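Local coordinates for protein 361aa long hypothetical D-aminopeptidase (Pyrococcus horikoshii, PDB 2DRH) that is of unknown function but probably acts as an aminopeptidase, as a member of the S58 (DmpA) peptidase family, at residues 259-271 against 314-326; 45-57 against 167-179. All coordinates share one frame; numbering follows the deposited sequence.

Contact 1 of 2, residues 259-271 against 314-326; sequences AKRAIVGLARTGG and ATAEAVEEAIINS
Glu320 of helix 314-326 leans across to Gly265 and Arg268 of helix 259-268 and to Thr269 just beyond it. Glu320 CB lies 3.9 Å from Gly265 O. With CG anti to the backbone N (chi1 -175°) and the chain extended beyond, the side chain runs out past Thr269, whose CG2 is 3.5 Å from Glu320 CG. The carboxyl carbon then passes Arg268 CB, and Arg268 NE donates to Glu320 OE1 at 2.9 Å, a bent hydrogen bond within a salt bridge. NE comes in on the syn side, somewhat out of the carboxylate plane, while OE1 lies in the guanidinium plane; the two planes are turned 48° apart. Glu320 OE2 accepts from a water at 2.6 Å, and that water accepts from Arg268 NH2 at 2.7 Å, bridging beside the direct bond. Behind this pair Gly265 CA comes within 3.3 Å of Ala316 O, where a CB would clash; glycine therefore permits the 6.9 Å axis approach at a crossing angle of -44°. The helices lie side by side on the sheet that includes strands 198-207 and 240-246: Val319 and Leu266 pack on Met242, Ala318 and Ala322 on strand 198-207, while Val264 packs on Ala267 of the second subunit.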
loop_
_atom_site.group_PDB
_atom_site.type_symbol
_atom_site.label_atom_id
_atom_site.label_comp_id
_atom_site.label_asym_id
_atom_site.label_seq_id
_atom_site.Cartn_x
_atom_site.Cartn_y
_atom_site.Cartn_z
ATOM N N ALA A 259 -8.415 2.845 11.590
ATOM C CA ALA A 259 -7.942 1.486 11.810
ATOM C C ALA A 259 -6.500 1.476 12.345
ATOM O O ALA A 259 -6.177 0.720 13.259
ATOM C CB ALA A 259 -8.044 0.682 10.511
ATOM N N LYS A 260 -5.648 2.331 11.787
ATOM C CA LYS A 260 -4.248 2.417 12.208
ATOM C C LYS A 260 -4.055 2.841 13.661
ATOM O O LYS A 260 -3.079 2.453 14.304
ATOM C CB LYS A 260 -3.487 3.416 11.335
ATOM C CG LYS A 260 -3.053 2.915 9.982
ATOM C CD LYS A 260 -2.101 3.922 9.340
ATOM C CE LYS A 260 -1.653 3.482 7.952
ATOM N NZ LYS A 260 -0.749 4.496 7.354
ATOM N N ARG A 261 -4.977 3.655 14.167
ATOM C CA ARG A 261 -4.890 4.157 15.527
ATOM C C ARG A 261 -5.124 3.071 16.562
ATOM O O ARG A 261 -4.746 3.212 17.732
ATOM C CB ARG A 261 -5.879 5.319 15.707
ATOM C CG ARG A 261 -5.592 6.492 14.774
ATOM C CD ARG A 261 -4.133 6.945 14.907
ATOM N NE ARG A 261 -3.814 8.124 14.105
ATOM C CZ ARG A 261 -3.653 8.125 12.788
ATOM N NH1 ARG A 261 -3.777 7.005 12.094
ATOM N NH2 ARG A 261 -3.356 9.252 12.165
ATOM N N ALA A 262 -5.736 1.978 16.130
ATOM C CA ALA A 262 -5.986 0.861 17.023
ATOM C C ALA A 262 -4.657 0.262 17.482
ATOM O O ALA A 262 -4.565 -0.300 18.573
ATOM C CB ALA A 262 -6.819 -0.204 16.310
ATOM N N ILE A 263 -3.626 0.390 16.652
ATOM C CA ILE A 263 -2.316 -0.154 16.993
ATOM C C ILE A 263 -1.680 0.599 18.150
ATOM O O ILE A 263 -0.843 0.052 18.873
ATOM C CB ILE A 263 -1.362 -0.116 15.788
ATOM C CG1 ILE A 263 -2.006 -0.841 14.612
ATOM C CG2 ILE A 263 -0.041 -0.795 16.144
ATOM C CD1 ILE A 263 -2.417 -2.268 14.930
ATOM N N VAL A 264 -2.066 1.859 18.330
ATOM C CA VAL A 264 -1.516 2.625 19.434
ATOM C C VAL A 264 -1.961 1.968 20.746
ATOM O O VAL A 264 -1.166 1.814 21.675
ATOM C CB VAL A 264 -1.992 4.092 19.394
ATOM C CG1 VAL A 264 -1.428 4.850 20.590
ATOM C CG2 VAL A 264 -1.535 4.751 18.101
ATOM N N GLY A 265 -3.230 1.568 20.808
ATOM C CA GLY A 265 -3.746 0.920 22.000
ATOM C C GLY A 265 -3.080 -0.431 22.217
ATOM O O GLY A 265 -2.747 -0.795 23.341
ATOM N N LEU A 266 -2.892 -1.177 21.136
ATOM C CA LEU A 266 -2.252 -2.485 21.209
ATOM C C LEU A 266 -0.854 -2.355 21.812
ATOM O O LEU A 266 -0.519 -3.038 22.772
ATOM C CB LEU A 266 -2.162 -3.098 19.804
ATOM C CG LEU A 266 -1.350 -4.384 19.575
ATOM C CD1 LEU A 266 -1.864 -5.489 20.476
ATOM C CD2 LEU A 266 -1.454 -4.804 18.105
ATOM N N ALA A 267 -0.051 -1.463 21.246
ATOM C CA ALA A 267 1.318 -1.234 21.706
ATOM C C ALA A 267 1.412 -0.878 23.188
ATOM O O ALA A 267 2.343 -1.301 23.880
ATOM C CB ALA A 267 1.954 -0.132 20.881
ATOM N N ARG A 268 0.444 -0.097 23.661
ATOM C CA ARG A 268 0.408 0.351 25.040
ATOM C C ARG A 268 0.143 -0.751 26.069
ATOM O O ARG A 268 0.437 -0.569 27.241
ATOM C CB ARG A 268 -0.604 1.500 25.187
ATOM C CG ARG A 268 -0.108 2.812 24.565
ATOM C CD ARG A 268 -1.144 3.941 24.626
ATOM N NE ARG A 268 -1.420 4.397 25.988
ATOM C CZ ARG A 268 -0.696 5.296 26.651
ATOM N NH1 ARG A 268 0.367 5.854 26.084
ATOM N NH2 ARG A 268 -1.041 5.644 27.886
ATOM N N THR A 269 -0.407 -1.886 25.643
ATOM C CA THR A 269 -0.642 -2.986 26.568
ATOM C C THR A 269 0.528 -3.978 26.500
ATOM O O THR A 269 0.530 -4.989 27.201
ATOM C CB THR A 269 -1.942 -3.768 26.246
ATOM O OG1 THR A 269 -1.809 -4.410 24.971
ATOM C CG2 THR A 269 -3.155 -2.836 26.227
ATOM N N GLY A 270 1.524 -3.681 25.669
ATOM C CA GLY A 270 2.662 -4.577 25.531
ATOM C C GLY A 270 2.659 -5.367 24.226
ATOM O O GLY A 270 3.342 -6.397 24.108
ATOM N N GLY A 271 1.888 -4.895 23.247
ATOM C CA GLY A 271 1.821 -5.564 21.957
ATOM C C GLY A 271 2.919 -5.065 21.029
ATOM O O GLY A 271 2.917 -3.894 20.629
ATOM N N ALA A 314 -9.569 8.334 20.999
ATOM C CA ALA A 314 -10.634 7.492 21.535
ATOM C C ALA A 314 -10.481 6.052 21.036
ATOM O O ALA A 314 -10.770 5.105 21.755
ATOM C CB ALA A 314 -12.009 8.053 21.120
ATOM N N THR A 315 -10.039 5.901 19.795
ATOM C CA THR A 315 -9.838 4.581 19.212
ATOM C C THR A 315 -8.746 3.850 19.989
ATOM O O THR A 315 -8.948 2.728 20.448
ATOM C CB THR A 315 -9.412 4.687 17.728
ATOM O OG1 THR A 315 -10.459 5.313 16.978
ATOM C CG2 THR A 315 -9.125 3.293 17.139
ATOM N N ALA A 316 -7.592 4.495 20.131
ATOM C CA ALA A 316 -6.477 3.906 20.861
ATOM C C ALA A 316 -6.925 3.544 22.271
ATOM O O ALA A 316 -6.568 2.489 22.796
ATOM C CB ALA A 316 -5.299 4.889 20.914
ATOM N N GLU A 317 -7.710 4.423 22.887
ATOM C CA GLU A 317 -8.198 4.170 24.239
ATOM C C GLU A 317 -9.106 2.950 24.307
ATOM O O GLU A 317 -8.898 2.058 25.128
ATOM C CB GLU A 317 -8.956 5.380 24.776
ATOM C CG GLU A 317 -8.106 6.360 25.535
ATOM C CD GLU A 317 -8.899 7.580 25.977
ATOM O OE1 GLU A 317 -10.012 7.413 26.520
ATOM O OE2 GLU A 317 -8.404 8.703 25.789
ATOM N N ALA A 318 -10.120 2.921 23.449
ATOM C CA ALA A 318 -11.060 1.809 23.416
ATOM C C ALA A 318 -10.322 0.484 23.216
ATOM O O ALA A 318 -10.647 -0.511 23.854
ATOM C CB ALA A 318 -12.070 2.016 22.301
ATOM N N VAL A 319 -9.336 0.473 22.324
ATOM C CA VAL A 319 -8.574 -0.749 22.068
ATOM C C VAL A 319 -7.767 -1.167 23.288
ATOM O O VAL A 319 -7.811 -2.320 23.684
ATOM C CB VAL A 319 -7.616 -0.583 20.859
ATOM C CG1 VAL A 319 -6.626 -1.773 20.789
ATOM C CG2 VAL A 319 -8.426 -0.513 19.570
ATOM N N GLU A 320 -7.046 -0.229 23.896
ATOM C CA GLU A 320 -6.236 -0.563 25.065
ATOM C C GLU A 320 -7.076 -1.182 26.176
ATOM O O GLU A 320 -6.708 -2.223 26.726
ATOM C CB GLU A 320 -5.498 0.670 25.603
ATOM C CG GLU A 320 -4.532 0.350 26.751
ATOM C CD GLU A 320 -3.761 1.566 27.259
ATOM O OE1 GLU A 320 -3.582 2.538 26.486
ATOM O OE2 GLU A 320 -3.316 1.539 28.430
ATOM N N GLU A 321 -8.201 -0.551 26.513
ATOM C CA GLU A 321 -9.027 -1.103 27.565
ATOM C C GLU A 321 -9.657 -2.416 27.113
ATOM O O GLU A 321 -9.732 -3.369 27.890
ATOM C CB GLU A 321 -10.128 -0.122 27.996
ATOM C CG GLU A 321 -10.674 -0.438 29.399
ATOM C CD GLU A 321 -12.038 0.179 29.684
ATOM O OE1 GLU A 321 -12.219 1.394 29.455
ATOM O OE2 GLU A 321 -12.931 -0.561 30.150
ATOM N N ALA A 322 -10.101 -2.471 25.858
ATOM C CA ALA A 322 -10.725 -3.682 25.336
ATOM C C ALA A 322 -9.797 -4.887 25.480
ATOM O O ALA A 322 -10.256 -5.995 25.770
ATOM C CB ALA A 322 -11.114 -3.497 23.879
ATOM N N ILE A 323 -8.501 -4.672 25.275
ATOM C CA ILE A 323 -7.531 -5.753 25.402
ATOM C C ILE A 323 -7.469 -6.204 26.852
ATOM O O ILE A 323 -7.554 -7.399 27.142
ATOM C CB ILE A 323 -6.121 -5.310 24.944
ATOM C CG1 ILE A 323 -6.127 -5.067 23.431
ATOM C CG2 ILE A 323 -5.082 -6.376 25.320
ATOM C CD1 ILE A 323 -4.838 -4.480 22.887
ATOM N N ILE A 324 -7.332 -5.246 27.764
ATOM C CA ILE A 324 -7.271 -5.574 29.182
ATOM C C ILE A 324 -8.549 -6.306 29.625
ATOM O O ILE A 324 -8.478 -7.332 30.312
ATOM C CB ILE A 324 -7.063 -4.296 30.039
ATOM C CG1 ILE A 324 -5.734 -3.634 29.661
ATOM C CG2 ILE A 324 -7.098 -4.636 31.519
ATOM C CD1 ILE A 324 -4.533 -4.578 29.665
ATOM N N ASN A 325 -9.708 -5.791 29.213
ATOM C CA ASN A 325 -10.977 -6.421 29.569
ATOM C C ASN A 325 -11.056 -7.871 29.095
ATOM O O ASN A 325 -11.715 -8.698 29.728
ATOM C CB ASN A 325 -12.160 -5.626 28.991
ATOM C CG ASN A 325 -12.318 -4.270 29.646
ATOM O OD1 ASN A 325 -12.090 -4.132 30.839
ATOM N ND2 ASN A 325 -12.721 -3.265 28.871
ATOM N N SER A 326 -10.388 -8.186 27.985
ATOM C CA SER A 326 -10.400 -9.556 27.471
ATOM C C SER A 326 -9.686 -10.460 28.469
ATOM O O SER A 326 -9.974 -11.653 28.553
ATOM C CB SER A 326 -9.708 -9.648 26.099
ATOM O OG SER A 326 -8.296 -9.590 26.224
HETATM O O HOH W 1 -2.741 3.982 29.129
#

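Contact 2 of 2, residues 45-57 against 167-179; sequences KGPVRTGVTAILP and EGAVGAGTGMSAF
A glycine-rich turn, Gly171 to Gly175, packs against the first half of strand 48-56, from Arg49 to Thr53, in the interior between the two main sheets. The one hydrogen bond across runs from Ala172 N to Thr53 OG1, 2.8 Å long and nearly straight at 172°. Thr53 OG1 is also hydrogen-bonded to His31 ND1, so two partners fix this hydroxyl, and Ala172 CB rests 3.6 Å from Thr53 OG1. Further along, backbone meets backbone through carbon: Gly51 CA lies 3.1 Å from Gly171 O, and Gly175 CA is equally close to Arg49 O, both as CA-H...O contacts. A CB on Gly51 or Gly175 would run into those same oxygens. Thr174 sits between them. Thr174 CB is 3.2 Å from Thr50 O, and CG2, anti to the backbone N, reaches toward the peptide joining Arg49 and Thr50. The first torsion (chi1 -61°) brings the hydroxyl back beside its own N, and Thr174 OG1 donates to Gly171 O at 2.7 Å, tilted 23° from the carbonyl plane, while Thr174 N reaches the same oxygen from the same face at 3.2 Å. A valine in place of Thr174 has no hydroxyl to give, and the turn, with Gly171 O held by the N-H alone of these two donors, would probably be less firmly closed. On the other side of the strand, Thr50 OG1 bonds Asp138 and Asn100. No backbone N-H of either segment bonds a backbone carbonyl of the other, and strand 48-56 already pairs with strands 28-36 and 96-100; the turn is attached by one threonine hydroxyl bond, with weak CA-H...O contacts and closely packed glycine backbone around it.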
loop_
_atom_site.group_PDB
_atom_site.type_symbol
_atom_site.label_atom_id
_atom_site.label_comp_id
_atom_site.label_asym_id
_atom_site.label_seq_id
_atom_site.Cartn_x
_atom_site.Cartn_y
_atom_site.Cartn_z
ATOM N N LYS A 45 -10.380 -34.965 16.835
ATOM C CA LYS A 45 -11.405 -35.276 17.825
ATOM C C LYS A 45 -11.500 -34.239 18.954
ATOM O O LYS A 45 -12.595 -33.783 19.298
ATOM C CB LYS A 45 -11.139 -36.667 18.406
ATOM C CG LYS A 45 -12.047 -37.055 19.551
ATOM C CD LYS A 45 -11.683 -38.427 20.097
ATOM C CE LYS A 45 -12.420 -38.703 21.391
ATOM N NZ LYS A 45 -12.076 -37.676 22.418
ATOM N N GLY A 46 -10.359 -33.869 19.526
ATOM C CA GLY A 46 -10.361 -32.897 20.604
ATOM C C GLY A 46 -9.121 -33.007 21.468
ATOM O O GLY A 46 -8.185 -33.713 21.098
ATOM N N PRO A 47 -9.075 -32.330 22.628
ATOM C CA PRO A 47 -10.098 -31.453 23.218
ATOM C C PRO A 47 -10.453 -30.260 22.332
ATOM O O PRO A 47 -9.608 -29.752 21.595
ATOM C CB PRO A 47 -9.454 -31.011 24.530
ATOM C CG PRO A 47 -8.573 -32.173 24.883
ATOM C CD PRO A 47 -7.943 -32.503 23.557
ATOM N N VAL A 48 -11.702 -29.813 22.410
ATOM C CA VAL A 48 -12.151 -28.684 21.606
ATOM C C VAL A 48 -12.409 -27.448 22.457
ATOM O O VAL A 48 -13.199 -27.475 23.401
ATOM C CB VAL A 48 -13.433 -29.026 20.817
ATOM C CG1 VAL A 48 -14.498 -29.510 21.758
ATOM C CG2 VAL A 48 -13.928 -27.799 20.059
ATOM N N ARG A 49 -11.731 -26.362 22.101
ATOM C CA ARG A 49 -11.850 -25.090 22.801
ATOM C C ARG A 49 -11.782 -24.000 21.734
ATOM O O ARG A 49 -10.769 -23.325 21.586
ATOM C CB ARG A 49 -10.692 -24.929 23.791
ATOM C CG ARG A 49 -10.539 -26.065 24.813
ATOM C CD ARG A 49 -11.532 -25.961 25.970
ATOM N NE ARG A 49 -11.227 -26.909 27.049
ATOM C CZ ARG A 49 -11.497 -28.213 27.012
ATOM N NH1 ARG A 49 -12.088 -28.748 25.949
ATOM N NH2 ARG A 49 -11.168 -28.989 28.038
ATOM N N THR A 50 -12.861 -23.847 20.977
ATOM C CA THR A 50 -12.895 -22.855 19.916
ATOM C C THR A 50 -14.298 -22.257 19.806
ATOM O O THR A 50 -15.116 -22.420 20.709
ATOM C CB THR A 50 -12.458 -23.495 18.564
ATOM O OG1 THR A 50 -12.276 -22.471 17.584
ATOM C CG2 THR A 50 -13.498 -24.482 18.064
ATOM N N GLY A 51 -14.579 -21.559 18.712
ATOM C CA GLY A 51 -15.895 -20.964 18.563
ATOM C C GLY A 51 -15.983 -19.957 17.441
ATOM O O GLY A 51 -15.072 -19.843 16.623
ATOM N N VAL A 52 -17.084 -19.211 17.422
ATOM C CA VAL A 52 -17.338 -18.210 16.401
ATOM C C VAL A 52 -17.982 -16.973 17.013
ATOM O O VAL A 52 -18.826 -17.074 17.904
ATOM C CB VAL A 52 -18.291 -18.768 15.311
ATOM C CG1 VAL A 52 -18.638 -17.680 14.298
ATOM C CG2 VAL A 52 -17.648 -19.951 14.614
ATOM N N THR A 53 -17.575 -15.804 16.535
ATOM C CA THR A 53 -18.129 -14.546 17.014
ATOM C C THR A 53 -18.541 -13.727 15.794
ATOM O O THR A 53 -17.761 -13.566 14.847
ATOM C CB THR A 53 -17.100 -13.740 17.834
ATOM O OG1 THR A 53 -16.766 -14.455 19.030
ATOM C CG2 THR A 53 -17.666 -12.374 18.201
ATOM N N ALA A 54 -19.767 -13.217 15.822
ATOM C CA ALA A 54 -20.289 -12.426 14.720
ATOM C C ALA A 54 -20.545 -10.979 15.128
ATOM O O ALA A 54 -21.085 -10.718 16.197
ATOM C CB ALA A 54 -21.578 -13.056 14.207
ATOM N N ILE A 55 -20.139 -10.043 14.276
ATOM C CA ILE A 55 -20.360 -8.628 14.540
ATOM C C ILE A 55 -21.161 -8.068 13.369
ATOM O O ILE A 55 -20.726 -8.136 12.215
ATOM C CB ILE A 55 -19.029 -7.816 14.666
ATOM C CG1 ILE A 55 -18.151 -8.381 15.787
ATOM C CG2 ILE A 55 -19.340 -6.353 14.973
ATOM C CD1 ILE A 55 -17.118 -9.396 15.319
ATOM N N LEU A 56 -22.340 -7.533 13.676
ATOM C CA LEU A 56 -23.215 -6.951 12.664
ATOM C C LEU A 56 -23.085 -5.437 12.722
ATOM O O LEU A 56 -23.251 -4.837 13.785
ATOM C CB LEU A 56 -24.673 -7.343 12.931
ATOM C CG LEU A 56 -25.100 -8.800 12.743
ATOM C CD1 LEU A 56 -24.163 -9.742 13.482
ATOM C CD2 LEU A 56 -26.534 -8.962 13.243
ATOM N N PRO A 57 -22.757 -4.801 11.587
ATOM C CA PRO A 57 -22.610 -3.343 11.529
ATOM C C PRO A 57 -23.891 -2.636 11.983
ATOM O O PRO A 57 -23.835 -1.626 12.686
ATOM C CB PRO A 57 -22.289 -3.091 10.061
ATOM C CG PRO A 57 -21.492 -4.312 9.698
ATOM C CD PRO A 57 -22.296 -5.422 10.334
ATOM N N GLU A 167 -18.087 -11.481 27.435
ATOM C CA GLU A 167 -16.695 -11.252 27.083
ATOM C C GLU A 167 -15.839 -12.321 27.749
ATOM O O GLU A 167 -16.306 -13.023 28.643
ATOM C CB GLU A 167 -16.269 -9.845 27.519
ATOM C CG GLU A 167 -16.967 -8.745 26.710
ATOM C CD GLU A 167 -16.557 -7.345 27.112
ATOM O OE1 GLU A 167 -15.348 -7.105 27.317
ATOM O OE2 GLU A 167 -17.446 -6.471 27.204
ATOM N N GLY A 168 -14.594 -12.457 27.306
ATOM C CA GLY A 168 -13.723 -13.465 27.886
ATOM C C GLY A 168 -13.569 -14.668 26.973
ATOM O O GLY A 168 -13.505 -14.522 25.755
ATOM N N ALA A 169 -13.525 -15.864 27.550
ATOM C CA ALA A 169 -13.355 -17.076 26.751
ATOM C C ALA A 169 -14.682 -17.574 26.185
ATOM O O ALA A 169 -15.221 -18.590 26.620
ATOM C CB ALA A 169 -12.690 -18.165 27.594
ATOM N N VAL A 170 -15.199 -16.855 25.198
ATOM C CA VAL A 170 -16.466 -17.208 24.578
ATOM C C VAL A 170 -16.358 -16.965 23.078
ATOM O O VAL A 170 -15.506 -16.196 22.633
ATOM C CB VAL A 170 -17.619 -16.346 25.172
ATOM C CG1 VAL A 170 -17.807 -16.675 26.662
ATOM C CG2 VAL A 170 -17.297 -14.862 25.011
ATOM N N GLY A 171 -17.212 -17.622 22.300
ATOM C CA GLY A 171 -17.166 -17.445 20.859
ATOM C C GLY A 171 -15.776 -17.703 20.296
ATOM O O GLY A 171 -15.143 -18.712 20.620
ATOM N N ALA A 172 -15.291 -16.793 19.456
ATOM C CA ALA A 172 -13.969 -16.947 18.867
ATOM C C ALA A 172 -12.870 -16.861 19.929
ATOM O O ALA A 172 -11.762 -17.348 19.722
ATOM C CB ALA A 172 -13.750 -15.890 17.792
ATOM N N GLY A 173 -13.177 -16.255 21.069
ATOM C CA GLY A 173 -12.175 -16.134 22.116
ATOM C C GLY A 173 -12.004 -17.376 22.976
ATOM O O GLY A 173 -11.018 -17.509 23.703
ATOM N N THR A 174 -12.957 -18.292 22.878
ATOM C CA THR A 174 -12.954 -19.520 23.668
ATOM C C THR A 174 -11.589 -20.125 24.025
ATOM O O THR A 174 -11.275 -20.260 25.203
ATOM C CB THR A 174 -13.830 -20.601 22.990
ATOM O OG1 THR A 174 -15.181 -20.120 22.897
ATOM C CG2 THR A 174 -13.814 -21.895 23.799
ATOM N N GLY A 175 -10.773 -20.480 23.033
ATOM C CA GLY A 175 -9.486 -21.084 23.353
ATOM C C GLY A 175 -8.230 -20.262 23.116
ATOM O O GLY A 175 -7.152 -20.832 22.928
ATOM N N MET A 176 -8.352 -18.935 23.142
ATOM C CA MET A 176 -7.214 -18.039 22.911
ATOM C C MET A 176 -6.324 -17.776 24.134
ATOM O O MET A 176 -6.745 -17.941 25.283
ATOM C CB MET A 176 -7.713 -16.699 22.363
ATOM C CG MET A 176 -8.460 -16.795 21.034
ATOM S SD MET A 176 -7.474 -17.470 19.664
ATOM C CE MET A 176 -8.729 -18.336 18.729
ATOM N N SER A 177 -5.091 -17.358 23.864
ATOM C CA SER A 177 -4.104 -17.058 24.897
ATOM C C SER A 177 -3.545 -15.655 24.690
ATOM O O SER A 177 -3.262 -15.261 23.564
ATOM C CB SER A 177 -2.938 -18.055 24.827
ATOM O OG SER A 177 -3.390 -19.384 24.953
ATOM N N ALA A 178 -3.373 -14.910 25.778
ATOM C CA ALA A 178 -2.824 -13.557 25.707
ATOM C C ALA A 178 -1.881 -13.329 26.886
ATOM O O ALA A 178 -2.287 -13.454 28.045
ATOM C CB ALA A 178 -3.949 -12.529 25.731
ATOM N N PHE A 179 -0.623 -13.008 26.587
ATOM C CA PHE A 179 0.373 -12.766 27.628
ATOM C C PHE A 179 0.515 -13.990 28.525
ATOM O O PHE A 179 0.854 -13.877 29.702
ATOM C CB PHE A 179 -0.032 -11.551 28.469
ATOM C CG PHE A 179 -0.094 -10.276 27.688
ATOM C CD1 PHE A 179 1.076 -9.652 27.254
ATOM C CD2 PHE A 179 -1.321 -9.712 27.349
ATOM C CE1 PHE A 179 1.023 -8.486 26.493
ATOM C CE2 PHE A 179 -1.384 -8.547 26.588
ATOM C CZ PHE A 179 -0.211 -7.934 26.159
#

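Both contacts are largely buried, contact 1 reaching water at Arg268, and their centres lie about 19 Å apart. Contact 1 pairs two helices on one face of the larger sheet, whereas contact 2 lies between that sheet and the four-stranded one; strand 198-207 touches both, meeting alanines of helix 309-328 as well as Ala172. The chemistry follows the place: aliphatic helix packing and a salt bridge with a water bridging beside it, near the second subunit, in contact 1, against backbone and hydroxyl contacts in contact 2, whose segments no other chain touches. Glycine permits close approach in each. The two also meet directly, since Phe179 CZ packs 3.2 Å from Thr269 O and Glu167 OE1 lies 3.9 Å from Asn325 CB.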